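Local coordinates for protein glucosamine-6-phosphate deaminase (Thermotoga maritima, PDB 1J5X) that belongs to the SIS-domain family and folds as an alpha/beta protein in which one chain carries two separate parallel beta-sheets with flanking helices, at residues A[190-195]-A[299-304]; A[74-79]-A[220-225]; A[198-203]-A[312-317]; A[107-112]-A[158-163]; A[211-216]-A[320-325]. All blocks are in the same frame, centred on the assembly; numbering follows the deposited sequence.

How the contacts relate
Contacts 1, 3 and 5 follow one another through the half built on the four-stranded sheet. Contacts 1 and 3 share helix 184-205, with centres 11 Å apart, and touch where Ile299 CG2 meets Ser200 OG at 3.4 Å. Contacts 3 and 5 share helix 313-326, their centres 13 Å apart, and Trp201 packs there on Gln321 and Tyr320. Contact 4 lies within the SIS-domain range around the five-stranded sheet; Thr161 touches Gln316 of contact 3, although the centres are 21 Å apart. Contact 2 joins a helix of each half, and its Phe223 packs on Asn303 and Asp304 of contact 1. The centres of contacts 2 and 5 are 29 Å apart.

Contact 1 of 5, residues A[190-195]-A[299-304]; sequences VGYSPE and IPVSND
The loop between edge strand 289-293 and helix 313-326 meets helix 184-205 at Tyr192, whose OH donates a hydrogen bond to Pro300 O at 2.7 Å. The hydroxyl does not follow a lone pair: it stands above the carbonyl plane, with a C=O...OH angle of 129°. Pro300 O lies at the ring edge, near its plane, 3.3 Å from Tyr192 CE2. CG of Tyr192 is anti to the backbone N (chi1 -179°), which sends the ring from the helix across to the loop.

Val301 meets the same part of the ring. Its CA lies 3.9 Å from Tyr192 CE2 and its CB 4.0 Å from that atom, the two side chains crossing at about a right angle. The CE1 edge of the ring faces a residue one turn along the helix, as Glu195 OE1 lies in the ring plane 3.6 Å from Tyr192 CE1.

Farther along, the loop is shaped by an ST turn, in which Ser302 OG accepts from Asp304 N at 3.0 Å. Ser302 O is held by Ser307 and Arg311, while Val301 also packs on Phe196 of the helix and Val293 of the strand. A helix packed against the connection that leaves the last strand of a parallel sheet is in keeping with a layered alpha/beta fold.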
# COMPACT_ATOMS: atom_id res chain seq x y z
N VAL A 190 -9.71 1.28 -12.73
CA VAL A 190 -9.17 2.63 -12.94
C VAL A 190 -10.29 3.63 -13.27
O VAL A 190 -10.33 4.77 -12.76
CB VAL A 190 -8.14 2.57 -14.06
CG1 VAL A 190 -7.80 4.02 -14.56
CG2 VAL A 190 -6.87 1.84 -13.56
N GLY A 191 -11.24 3.20 -14.11
CA GLY A 191 -12.34 4.08 -14.51
C GLY A 191 -13.24 4.46 -13.38
O GLY A 191 -13.90 5.52 -13.41
N TYR A 192 -13.28 3.56 -12.37
CA TYR A 192 -14.09 3.72 -11.18
C TYR A 192 -13.47 4.63 -10.09
O TYR A 192 -14.15 5.03 -9.13
CB TYR A 192 -14.39 2.31 -10.52
CG TYR A 192 -15.27 2.40 -9.27
CD1 TYR A 192 -16.52 3.03 -9.32
CD2 TYR A 192 -14.87 1.84 -8.04
CE1 TYR A 192 -17.35 3.12 -8.20
CE2 TYR A 192 -15.70 1.91 -6.92
CZ TYR A 192 -16.94 2.55 -6.99
OH TYR A 192 -17.76 2.63 -5.86
N SER A 193 -12.19 4.93 -10.23
CA SER A 193 -11.48 5.68 -9.16
C SER A 193 -12.08 7.05 -8.79
O SER A 193 -12.18 7.38 -7.59
CB SER A 193 -9.96 5.74 -9.47
OG SER A 193 -9.67 6.65 -10.51
N PRO A 194 -12.56 7.84 -9.78
CA PRO A 194 -13.12 9.14 -9.36
C PRO A 194 -14.33 9.00 -8.45
O PRO A 194 -14.44 9.62 -7.38
CB PRO A 194 -13.47 9.82 -10.70
CG PRO A 194 -12.41 9.23 -11.69
CD PRO A 194 -12.25 7.79 -11.24
N GLU A 195 -15.29 8.15 -8.86
CA GLU A 195 -16.47 7.94 -8.03
C GLU A 195 -16.06 7.32 -6.69
O GLU A 195 -16.57 7.67 -5.63
CB GLU A 195 -17.47 7.01 -8.77
CG GLU A 195 -18.65 6.54 -7.90
CD GLU A 195 -19.75 5.82 -8.71
OE1 GLU A 195 -19.49 5.43 -9.88
OE2 GLU A 195 -20.84 5.62 -8.16
N ILE A 299 -18.25 1.82 1.63
CA ILE A 299 -17.60 2.42 0.46
C ILE A 299 -17.43 1.26 -0.53
O ILE A 299 -16.48 0.45 -0.46
CB ILE A 299 -16.21 3.00 0.81
CG1 ILE A 299 -16.31 4.12 1.88
CG2 ILE A 299 -15.57 3.61 -0.42
CD1 ILE A 299 -14.83 4.64 2.29
N PRO A 300 -18.34 1.15 -1.51
CA PRO A 300 -18.28 0.08 -2.49
C PRO A 300 -17.11 0.13 -3.41
O PRO A 300 -16.73 1.20 -3.87
CB PRO A 300 -19.59 0.25 -3.29
CG PRO A 300 -20.41 1.21 -2.46
CD PRO A 300 -19.36 2.13 -1.89
N VAL A 301 -16.55 -1.05 -3.65
CA VAL A 301 -15.47 -1.25 -4.61
C VAL A 301 -15.35 -2.77 -4.72
O VAL A 301 -15.68 -3.46 -3.74
CB VAL A 301 -14.15 -0.62 -4.17
CG1 VAL A 301 -13.66 -1.29 -2.83
CG2 VAL A 301 -13.13 -0.79 -5.30
N SER A 302 -14.88 -3.29 -5.86
CA SER A 302 -14.76 -4.75 -6.04
C SER A 302 -14.06 -5.43 -4.87
O SER A 302 -13.06 -4.92 -4.38
CB SER A 302 -13.98 -5.05 -7.31
OG SER A 302 -13.58 -6.41 -7.40
N ASN A 303 -14.53 -6.61 -4.49
CA ASN A 303 -13.88 -7.35 -3.40
C ASN A 303 -12.84 -8.32 -3.93
O ASN A 303 -12.29 -9.16 -3.18
CB ASN A 303 -14.92 -8.08 -2.54
CG ASN A 303 -15.85 -7.11 -1.84
OD1 ASN A 303 -15.43 -6.01 -1.45
ND2 ASN A 303 -17.11 -7.50 -1.67
N ASP A 304 -12.53 -8.18 -5.20
CA ASP A 304 -11.51 -9.04 -5.80
C ASP A 304 -10.16 -8.39 -5.50
O ASP A 304 -10.09 -7.15 -5.36
CB ASP A 304 -11.67 -9.09 -7.30
CG ASP A 304 -10.60 -9.89 -7.93
OD1 ASP A 304 -9.81 -9.27 -8.67
OD2 ASP A 304 -10.51 -11.13 -7.64

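Contact 2 of 5, residues A[74-79]-A[220-225]; sequences FERVLK and MSEFFG
Arg76 and Glu222 form a bidentate salt bridge between helix 62-78, beside the five-stranded sheet, and the start of helix 222-238 in the other half of the chain. Arg76 approaches side-on, giving one nitrogen to each carboxylate oxygen. NE donates to Glu222 OE2 at 2.8 Å and 170°, and NH2 donates to Glu222 OE1 at 2.9 Å and 163°. Both oxygens use their syn lone pairs, and the guanidinium and carboxylate planes are only 16° apart, so the two groups lie nearly in one plane.

The chain of Arg76 runs out extended and turns at chi3, laying its NE edge along the acid. Glu222 bends at chi2 and presents both oxygens to that edge. Beside them Ser221, at the N-cap position, sets CB 3.6 Å from Arg76 NH2 at the guanidinium edge. Trp305 makes a cation-pi contact with the same arginine, and Tyr72 and Tyr73 pack on Glu222.

Two nearly straight bonds fix the rotation of both charged groups and supply each oxygen of the buried Glu222 with a partner. The pairing probably favours a charged carboxylate, as would its place in the first turn of a helix.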
# COMPACT_ATOMS: atom_id res chain seq x y z
N PHE A 74 1.88 -11.51 -6.61
CA PHE A 74 2.75 -12.28 -7.50
C PHE A 74 2.70 -13.78 -7.25
O PHE A 74 2.63 -14.59 -8.19
CB PHE A 74 4.22 -11.85 -7.37
CG PHE A 74 4.62 -10.90 -8.43
CD1 PHE A 74 4.02 -9.65 -8.51
CD2 PHE A 74 5.64 -11.23 -9.34
CE1 PHE A 74 4.42 -8.74 -9.47
CE2 PHE A 74 6.05 -10.33 -10.31
CZ PHE A 74 5.45 -9.09 -10.38
N GLU A 75 2.74 -14.16 -5.99
CA GLU A 75 2.65 -15.57 -5.65
C GLU A 75 1.27 -16.08 -6.10
O GLU A 75 1.16 -17.19 -6.62
CB GLU A 75 2.76 -15.79 -4.14
CG GLU A 75 2.64 -17.25 -3.79
CD GLU A 75 2.87 -17.59 -2.28
OE1 GLU A 75 2.51 -16.80 -1.39
OE2 GLU A 75 3.40 -18.69 -2.01
N ARG A 76 0.25 -15.28 -5.90
CA ARG A 76 -1.13 -15.68 -6.26
C ARG A 76 -1.31 -15.89 -7.77
O ARG A 76 -1.86 -16.91 -8.23
CB ARG A 76 -2.13 -14.61 -5.78
CG ARG A 76 -3.62 -14.96 -6.04
CD ARG A 76 -4.60 -13.91 -5.58
NE ARG A 76 -4.47 -13.55 -4.16
CZ ARG A 76 -4.89 -14.29 -3.14
NH1 ARG A 76 -5.48 -15.48 -3.37
NH2 ARG A 76 -4.71 -13.88 -1.87
N VAL A 77 -0.87 -14.93 -8.55
CA VAL A 77 -1.09 -15.07 -9.99
C VAL A 77 -0.01 -15.76 -10.77
O VAL A 77 -0.31 -16.35 -11.83
CB VAL A 77 -1.44 -13.71 -10.68
CG1 VAL A 77 -2.58 -13.00 -9.92
CG2 VAL A 77 -0.21 -12.82 -10.77
N LEU A 78 1.23 -15.74 -10.30
CA LEU A 78 2.30 -16.43 -11.05
C LEU A 78 2.69 -17.78 -10.45
O LEU A 78 3.46 -18.51 -11.05
CB LEU A 78 3.58 -15.56 -11.14
CG LEU A 78 3.38 -14.36 -12.04
CD1 LEU A 78 4.56 -13.38 -11.81
CD2 LEU A 78 3.39 -14.84 -13.53
N LYS A 79 2.17 -18.09 -9.27
CA LYS A 79 2.47 -19.33 -8.58
C LYS A 79 3.95 -19.54 -8.36
O LYS A 79 4.44 -20.62 -8.58
CB LYS A 79 1.93 -20.55 -9.37
CG LYS A 79 0.56 -20.41 -9.84
CD LYS A 79 -0.35 -19.99 -8.76
CE LYS A 79 -1.74 -19.75 -9.34
NZ LYS A 79 -2.67 -20.83 -8.87
N MSE A 220 -7.26 -9.20 4.80
CA MSE A 220 -6.45 -10.40 4.61
C MSE A 220 -5.57 -10.34 3.37
O MSE A 220 -5.93 -9.71 2.37
CB MSE A 220 -7.35 -11.65 4.44
CG MSE A 220 -8.16 -11.90 5.71
SE MSE A 220 -9.20 -13.58 5.28
CE MSE A 220 -9.73 -14.13 7.15
N SER A 221 -4.44 -11.07 3.45
CA SER A 221 -3.51 -11.22 2.35
C SER A 221 -3.15 -9.89 1.72
O SER A 221 -2.63 -9.05 2.43
CB SER A 221 -4.15 -12.16 1.30
OG SER A 221 -4.54 -13.36 1.94
N GLU A 222 -3.36 -9.71 0.41
CA GLU A 222 -3.06 -8.40 -0.18
C GLU A 222 -3.73 -7.25 0.60
O GLU A 222 -3.13 -6.15 0.70
CB GLU A 222 -3.54 -8.26 -1.61
CG GLU A 222 -2.75 -9.04 -2.63
CD GLU A 222 -3.25 -10.54 -2.75
OE1 GLU A 222 -3.73 -11.12 -1.75
OE2 GLU A 222 -3.11 -11.15 -3.83
N PHE A 223 -4.94 -7.49 1.13
CA PHE A 223 -5.65 -6.42 1.88
C PHE A 223 -5.05 -6.14 3.25
O PHE A 223 -5.38 -5.12 3.88
CB PHE A 223 -7.12 -6.73 1.97
CG PHE A 223 -7.83 -6.69 0.62
CD1 PHE A 223 -7.12 -6.32 -0.56
CD2 PHE A 223 -9.17 -7.05 0.55
CE1 PHE A 223 -7.73 -6.30 -1.81
CE2 PHE A 223 -9.82 -7.05 -0.69
CZ PHE A 223 -9.10 -6.67 -1.89
N PHE A 224 -4.24 -7.08 3.76
CA PHE A 224 -3.49 -6.85 5.01
C PHE A 224 -2.38 -5.85 4.64
O PHE A 224 -2.12 -4.91 5.39
CB PHE A 224 -2.81 -8.12 5.53
CG PHE A 224 -1.90 -7.86 6.69
CD1 PHE A 224 -2.41 -7.32 7.86
CD2 PHE A 224 -0.53 -8.05 6.56
CE1 PHE A 224 -1.57 -6.95 8.91
CE2 PHE A 224 0.34 -7.69 7.62
CZ PHE A 224 -0.19 -7.12 8.78
N GLY A 225 -1.70 -6.07 3.51
CA GLY A 225 -0.68 -5.11 3.08
C GLY A 225 -1.32 -3.71 2.92
O GLY A 225 -0.74 -2.68 3.30

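Contact 3 of 5, residues A[198-203]-A[312-317]; sequences DISWKV and TVPAQI
Ile317 fills the tight part of this helix pair by sending its branches to two neighbouring residues. Its CD1 lies 3.7 Å from Ser200 CB, while its CG2 reaches Trp201 CE3 at 3.6 Å. The chi1 of -171° in Trp201 swings the six-membered ring toward Ile317, whose CG2 it meets obliquely. A turn earlier on the same helix, Pro314 CG packs against Ser200 OG, also at 3.7 Å. That hydroxyl is turned back to its own helix, where it bonds to Phe196 O.

The axes of the short segments approach to 9.4 Å and cross at -40°. Helix 184-205 precedes the first strand of the four-stranded parallel sheet and helix 313-326 follows its last, so the contact brings the two ends of this alpha/beta half together.

The other side is looser. Trp201 is partly exposed, and its NE1 makes a weak bond to Glu205. Lys202 is exposed, its CB directed away from helix 313-326, and Asp198 likewise turns from it and pairs with Lys24.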
# COMPACT_ATOMS: atom_id res chain seq x y z
N ASP A 198 -14.77 10.10 -4.52
CA ASP A 198 -15.82 10.98 -4.04
C ASP A 198 -16.69 10.31 -2.99
O ASP A 198 -17.07 10.95 -2.02
CB ASP A 198 -16.67 11.52 -5.23
CG ASP A 198 -15.85 12.35 -6.23
OD1 ASP A 198 -14.78 12.90 -5.87
OD2 ASP A 198 -16.28 12.48 -7.40
N ILE A 199 -17.03 9.03 -3.15
CA ILE A 199 -17.83 8.35 -2.15
C ILE A 199 -17.00 8.29 -0.85
O ILE A 199 -17.54 8.47 0.27
CB ILE A 199 -18.20 6.86 -2.59
CG1 ILE A 199 -19.21 6.91 -3.77
CG2 ILE A 199 -18.75 6.08 -1.39
CD1 ILE A 199 -19.50 5.55 -4.48
N SER A 200 -15.73 7.96 -1.00
CA SER A 200 -14.84 7.82 0.16
C SER A 200 -14.81 9.14 0.93
O SER A 200 -15.04 9.17 2.15
CB SER A 200 -13.40 7.45 -0.28
OG SER A 200 -13.38 6.14 -0.82
N TRP A 201 -14.55 10.22 0.21
CA TRP A 201 -14.48 11.54 0.84
C TRP A 201 -15.72 11.87 1.62
O TRP A 201 -15.64 12.26 2.81
CB TRP A 201 -14.21 12.63 -0.19
CG TRP A 201 -13.91 13.95 0.48
CD1 TRP A 201 -14.80 14.84 1.00
CD2 TRP A 201 -12.61 14.44 0.81
NE1 TRP A 201 -14.14 15.85 1.66
CE2 TRP A 201 -12.79 15.63 1.56
CE3 TRP A 201 -11.30 13.99 0.56
CZ2 TRP A 201 -11.69 16.38 2.06
CZ3 TRP A 201 -10.21 14.74 1.07
CH2 TRP A 201 -10.43 15.92 1.80
N LYS A 202 -16.88 11.66 0.99
CA LYS A 202 -18.14 11.99 1.64
C LYS A 202 -18.53 11.08 2.79
O LYS A 202 -19.09 11.55 3.78
CB LYS A 202 -19.29 12.09 0.59
CG LYS A 202 -19.55 10.81 -0.20
CD LYS A 202 -20.30 9.71 0.59
CE LYS A 202 -21.76 10.09 0.95
NZ LYS A 202 -22.40 9.18 1.96
N VAL A 203 -18.25 9.79 2.67
CA VAL A 203 -18.54 8.85 3.74
C VAL A 203 -17.66 9.18 4.97
O VAL A 203 -18.13 9.15 6.11
CB VAL A 203 -18.23 7.38 3.29
CG1 VAL A 203 -18.22 6.45 4.48
CG2 VAL A 203 -19.26 6.90 2.21
N THR A 312 -6.07 1.83 -0.48
CA THR A 312 -5.48 2.68 0.60
C THR A 312 -6.06 4.12 0.49
O THR A 312 -5.86 4.95 1.36
CB THR A 312 -3.92 2.77 0.57
OG1 THR A 312 -3.44 3.39 -0.61
CG2 THR A 312 -3.32 1.35 0.69
N VAL A 313 -6.80 4.40 -0.56
CA VAL A 313 -7.38 5.75 -0.71
C VAL A 313 -8.26 6.15 0.49
O VAL A 313 -8.13 7.27 1.02
CB VAL A 313 -8.18 5.84 -2.03
CG1 VAL A 313 -8.98 7.15 -2.10
CG2 VAL A 313 -7.24 5.78 -3.20
N PRO A 314 -9.17 5.30 0.93
CA PRO A 314 -9.99 5.69 2.07
C PRO A 314 -9.11 6.10 3.29
O PRO A 314 -9.37 7.08 3.96
CB PRO A 314 -10.79 4.45 2.36
CG PRO A 314 -11.01 3.86 0.96
CD PRO A 314 -9.63 3.99 0.36
N ALA A 315 -8.07 5.30 3.59
CA ALA A 315 -7.21 5.63 4.74
C ALA A 315 -6.38 6.90 4.51
O ALA A 315 -6.13 7.64 5.47
CB ALA A 315 -6.27 4.40 5.08
N GLN A 316 -5.98 7.19 3.28
CA GLN A 316 -5.25 8.45 3.01
C GLN A 316 -6.20 9.64 3.28
O GLN A 316 -5.79 10.66 3.76
CB GLN A 316 -4.86 8.55 1.56
CG GLN A 316 -3.83 7.53 1.06
CD GLN A 316 -3.70 7.58 -0.46
OE1 GLN A 316 -3.75 8.63 -1.03
NE2 GLN A 316 -3.52 6.44 -1.11
N ILE A 317 -7.48 9.48 2.90
CA ILE A 317 -8.48 10.52 3.13
C ILE A 317 -8.77 10.63 4.64
O ILE A 317 -8.93 11.74 5.16
CB ILE A 317 -9.79 10.23 2.29
CG1 ILE A 317 -9.49 10.42 0.82
CG2 ILE A 317 -10.98 11.12 2.77
CD1 ILE A 317 -10.68 9.97 -0.14

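Contact 4 of 5, residues A[107-112]-A[158-163]; sequences FSRTGN and IVMTKS
Arg109, in the serine- and threonine-rich loop that follows strand 102-107 of the SIS-domain sheet, reaches across to the segment leading into helix 162-179. Its polar contacts come first. NH2 donates to Ile158 O at 2.7 Å, with an N-H...O angle of 146°. The bond is bent at both ends: the oxygen is tilted 15° from the guanidinium plane, and the nitrogen stands above the plane of the carbonyl. NH1 has partners just before the segment, a salt bridge to Glu155 and a hydrogen bond to Ala157 O, so two nitrogens of this buried group are held by three acceptors. Glu155 also binds the hydroxyl of Ser163, a second link between the arginine and the helix start.

Van der Waals packing holds the face of the same group. The methylene CG of Met160, a selenomethionine, sits over the centre of the guanidinium, 3.2 Å from Arg109 CZ, and the two side chains run past each other in opposite directions. Closer to the backbone, Arg109 CD passes Ser163 OG at 3.9 Å. The bend of Met160 at chi3 (49°) folds CE back toward Ser163, leaving SE 3.9 Å from Arg109 NE.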
# COMPACT_ATOMS: atom_id res chain seq x y z
N PHE A 107 12.58 -1.30 -3.84
CA PHE A 107 11.73 -0.12 -3.90
C PHE A 107 12.29 1.05 -3.09
O PHE A 107 12.59 0.91 -1.91
CB PHE A 107 10.35 -0.40 -3.30
CG PHE A 107 9.59 -1.50 -3.99
CD1 PHE A 107 9.91 -2.83 -3.77
CD2 PHE A 107 8.54 -1.19 -4.87
CE1 PHE A 107 9.21 -3.86 -4.43
CE2 PHE A 107 7.80 -2.20 -5.56
CZ PHE A 107 8.14 -3.55 -5.34
N SER A 108 12.39 2.20 -3.73
CA SER A 108 12.81 3.43 -2.99
C SER A 108 12.29 4.54 -3.91
O SER A 108 12.82 4.73 -5.00
CB SER A 108 14.35 3.54 -2.88
OG SER A 108 14.64 4.88 -2.36
N ARG A 109 11.28 5.23 -3.45
CA ARG A 109 10.65 6.31 -4.23
C ARG A 109 11.71 7.33 -4.67
O ARG A 109 11.83 7.62 -5.86
CB ARG A 109 9.60 6.99 -3.38
CG ARG A 109 8.92 8.19 -4.08
CD ARG A 109 7.78 8.73 -3.24
NE ARG A 109 8.17 9.06 -1.86
CZ ARG A 109 7.56 9.97 -1.11
NH1 ARG A 109 6.54 10.66 -1.60
NH2 ARG A 109 7.91 10.15 0.16
N THR A 110 12.49 7.85 -3.71
CA THR A 110 13.52 8.87 -4.07
C THR A 110 14.72 8.21 -4.73
O THR A 110 15.54 8.85 -5.42
CB THR A 110 14.05 9.68 -2.82
OG1 THR A 110 14.75 8.78 -1.95
CG2 THR A 110 12.91 10.39 -2.08
N GLY A 111 14.83 6.89 -4.54
CA GLY A 111 15.93 6.12 -5.13
C GLY A 111 17.27 6.27 -4.39
O GLY A 111 18.28 5.74 -4.81
N ASN A 112 17.27 6.96 -3.26
CA ASN A 112 18.53 7.17 -2.56
C ASN A 112 18.52 6.64 -1.11
O ASN A 112 19.47 6.86 -0.35
CB ASN A 112 18.88 8.68 -2.61
CG ASN A 112 19.32 9.12 -4.01
OD1 ASN A 112 20.08 8.28 -4.70
ND2 ASN A 112 19.01 10.26 -4.44
N ILE A 158 6.03 14.51 1.63
CA ILE A 158 6.76 13.61 2.51
C ILE A 158 6.02 12.26 2.51
O ILE A 158 6.64 11.21 2.34
CB ILE A 158 6.77 14.10 4.01
CG1 ILE A 158 7.55 15.40 4.12
CG2 ILE A 158 7.42 13.06 4.95
CD1 ILE A 158 8.72 15.46 3.13
N VAL A 159 4.72 12.28 2.74
CA VAL A 159 3.95 11.04 2.78
C VAL A 159 3.62 10.51 1.40
O VAL A 159 3.18 11.24 0.50
CB VAL A 159 2.67 11.25 3.59
CG1 VAL A 159 1.84 9.96 3.66
CG2 VAL A 159 3.05 11.70 4.99
N MSE A 160 3.88 9.21 1.21
CA MSE A 160 3.56 8.57 -0.06
C MSE A 160 2.06 8.38 -0.14
O MSE A 160 1.44 7.91 0.82
CB MSE A 160 4.28 7.22 -0.17
CG MSE A 160 5.67 7.39 -0.68
SE MSE A 160 6.68 5.67 -0.65
CE MSE A 160 5.26 4.65 -1.53
N THR A 161 1.49 8.72 -1.30
CA THR A 161 0.07 8.58 -1.48
C THR A 161 -0.14 7.88 -2.82
O THR A 161 -0.17 6.63 -2.88
CB THR A 161 -0.69 10.01 -1.44
OG1 THR A 161 -0.09 10.93 -2.38
CG2 THR A 161 -0.62 10.59 -0.04
N LYS A 162 -0.25 8.66 -3.87
CA LYS A 162 -0.50 8.12 -5.22
C LYS A 162 0.59 7.20 -5.74
O LYS A 162 0.31 6.31 -6.53
CB LYS A 162 -0.67 9.28 -6.22
CG LYS A 162 0.60 10.08 -6.49
CD LYS A 162 0.23 11.29 -7.40
CE LYS A 162 1.40 11.84 -8.20
NZ LYS A 162 1.04 13.03 -9.07
N SER A 163 1.84 7.38 -5.29
CA SER A 163 2.90 6.53 -5.80
C SER A 163 2.69 5.07 -5.35
O SER A 163 3.04 4.15 -6.09
CB SER A 163 4.30 7.00 -5.31
OG SER A 163 4.42 6.96 -3.92

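Contact 5 of 5, residues A[211-216]-A[320-325]; sequences EHDHFV and YQKAIS
The backbones of segment 211-216, which leads into strand 214-218, and of helix 320-325 stay well apart: the nearest CA atoms, those of His212 and Lys322, are 9.1 Å from each other. Lys322 bridges that distance. CG is anti to the backbone N (chi1 175°) and the chain turns once, at chi2, before running straight to its ammonium group.

There NZ donates to His212 O at 2.7 Å, 33° out of the carbonyl plane, and to Asp213 OD1 at 3.1 Å in a salt bridge. It meets this oxygen from above the carboxylate plane, the side chains of Asp213 and Lys322 crossing at about a right angle. Leu209 O accepts from the same nitrogen, giving the ammonium of a buried lysine three oxygen partners, two of them backbone carbonyls. Asp213 OD1 is in turn shared with Arg326, one helical turn after Lys322; the exposed aspartate thus serves two basic residues of helix 313-326, a setting that would probably favour its charged form.

The methylenes of Lys322 have an apolar partner. Phe215 CZ lies 3.9 Å from both CG and CD of Lys322, which pass the ring obliquely. Phe215 itself is in the strand, packed on Leu263 of the neighbouring strand and Cys234 of helix 222-238. A helix laid against a parallel sheet, with the aromatic side chain of a strand residue turned toward it, is the layered packing of an alpha/beta fold.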
# COMPACT_ATOMS: atom_id res chain seq x y z
N GLU A 211 -13.83 12.58 17.92
CA GLU A 211 -14.14 11.58 18.92
C GLU A 211 -13.47 10.21 18.69
O GLU A 211 -13.78 9.24 19.40
CB GLU A 211 -15.64 11.38 19.01
CG GLU A 211 -16.38 12.62 19.46
CD GLU A 211 -16.56 12.64 20.95
OE1 GLU A 211 -15.55 12.62 21.69
OE2 GLU A 211 -17.74 12.66 21.37
N HIS A 212 -12.57 10.11 17.72
CA HIS A 212 -11.91 8.80 17.48
C HIS A 212 -10.41 9.03 17.46
O HIS A 212 -9.93 9.81 16.65
CB HIS A 212 -12.35 8.23 16.13
CG HIS A 212 -13.76 7.75 16.12
ND1 HIS A 212 -14.83 8.58 15.83
CD2 HIS A 212 -14.30 6.54 16.38
CE1 HIS A 212 -15.95 7.89 15.89
NE2 HIS A 212 -15.66 6.65 16.22
N ASP A 213 -9.69 8.34 18.34
CA ASP A 213 -8.25 8.50 18.39
C ASP A 213 -7.49 7.18 18.35
O ASP A 213 -6.33 7.13 18.74
CB ASP A 213 -7.83 9.26 19.65
CG ASP A 213 -8.11 10.72 19.54
OD1 ASP A 213 -7.48 11.42 18.72
OD2 ASP A 213 -8.99 11.18 20.30
N HIS A 214 -8.16 6.12 17.91
CA HIS A 214 -7.54 4.78 17.81
C HIS A 214 -8.07 4.21 16.49
O HIS A 214 -9.28 3.87 16.42
CB HIS A 214 -8.04 3.90 18.92
CG HIS A 214 -7.50 2.51 18.85
ND1 HIS A 214 -8.11 1.45 19.46
CD2 HIS A 214 -6.41 2.00 18.23
CE1 HIS A 214 -7.43 0.34 19.23
NE2 HIS A 214 -6.39 0.65 18.48
N PHE A 215 -7.19 4.11 15.50
CA PHE A 215 -7.60 3.57 14.19
C PHE A 215 -7.06 2.13 14.01
O PHE A 215 -5.87 1.88 14.26
CB PHE A 215 -7.02 4.41 13.07
CG PHE A 215 -7.51 5.85 13.04
CD1 PHE A 215 -8.60 6.25 13.80
CD2 PHE A 215 -6.88 6.76 12.24
CE1 PHE A 215 -9.04 7.59 13.74
CE2 PHE A 215 -7.30 8.10 12.15
CZ PHE A 215 -8.38 8.51 12.92
N VAL A 216 -7.93 1.24 13.51
CA VAL A 216 -7.57 -0.17 13.31
C VAL A 216 -7.91 -0.48 11.84
O VAL A 216 -9.02 -0.12 11.40
CB VAL A 216 -8.41 -1.04 14.25
CG1 VAL A 216 -8.21 -2.54 13.98
CG2 VAL A 216 -8.06 -0.69 15.73
N TYR A 320 -5.85 12.50 6.13
CA TYR A 320 -5.91 13.92 5.81
C TYR A 320 -6.99 14.63 6.65
O TYR A 320 -6.72 15.62 7.35
CB TYR A 320 -6.19 14.11 4.34
CG TYR A 320 -6.19 15.59 3.97
CD1 TYR A 320 -7.34 16.36 4.11
CD2 TYR A 320 -5.00 16.21 3.57
CE1 TYR A 320 -7.30 17.73 3.84
CE2 TYR A 320 -4.96 17.57 3.32
CZ TYR A 320 -6.10 18.33 3.46
OH TYR A 320 -6.01 19.71 3.23
N GLN A 321 -8.19 14.12 6.59
CA GLN A 321 -9.27 14.75 7.34
C GLN A 321 -8.99 14.76 8.83
O GLN A 321 -9.34 15.73 9.52
CB GLN A 321 -10.62 14.04 7.03
CG GLN A 321 -11.05 14.24 5.55
CD GLN A 321 -12.50 13.81 5.28
OE1 GLN A 321 -13.27 13.64 6.35
NE2 GLN A 321 -12.91 13.60 4.12
N LYS A 322 -8.37 13.69 9.35
CA LYS A 322 -8.10 13.66 10.78
C LYS A 322 -7.05 14.68 11.15
O LYS A 322 -7.11 15.25 12.26
CB LYS A 322 -7.62 12.27 11.26
CG LYS A 322 -7.21 12.22 12.75
CD LYS A 322 -8.40 12.28 13.72
CE LYS A 322 -7.90 12.34 15.18
NZ LYS A 322 -8.97 12.28 16.20
N ALA A 323 -6.09 14.92 10.27
CA ALA A 323 -5.07 15.90 10.60
C ALA A 323 -5.73 17.29 10.69
O ALA A 323 -5.43 18.08 11.60
CB ALA A 323 -4.03 15.91 9.56
N ILE A 324 -6.62 17.58 9.74
CA ILE A 324 -7.29 18.89 9.71
C ILE A 324 -8.05 19.05 11.00
O ILE A 324 -8.01 20.12 11.63
CB ILE A 324 -8.28 18.98 8.49
CG1 ILE A 324 -7.49 18.92 7.19
CG2 ILE A 324 -9.10 20.32 8.54
CD1 ILE A 324 -6.27 19.77 7.16
N SER A 325 -8.71 17.97 11.38
CA SER A 325 -9.48 17.86 12.60
C SER A 325 -8.67 18.23 13.85
O SER A 325 -9.18 18.89 14.77
CB SER A 325 -9.98 16.44 12.71
OG SER A 325 -10.81 16.25 13.83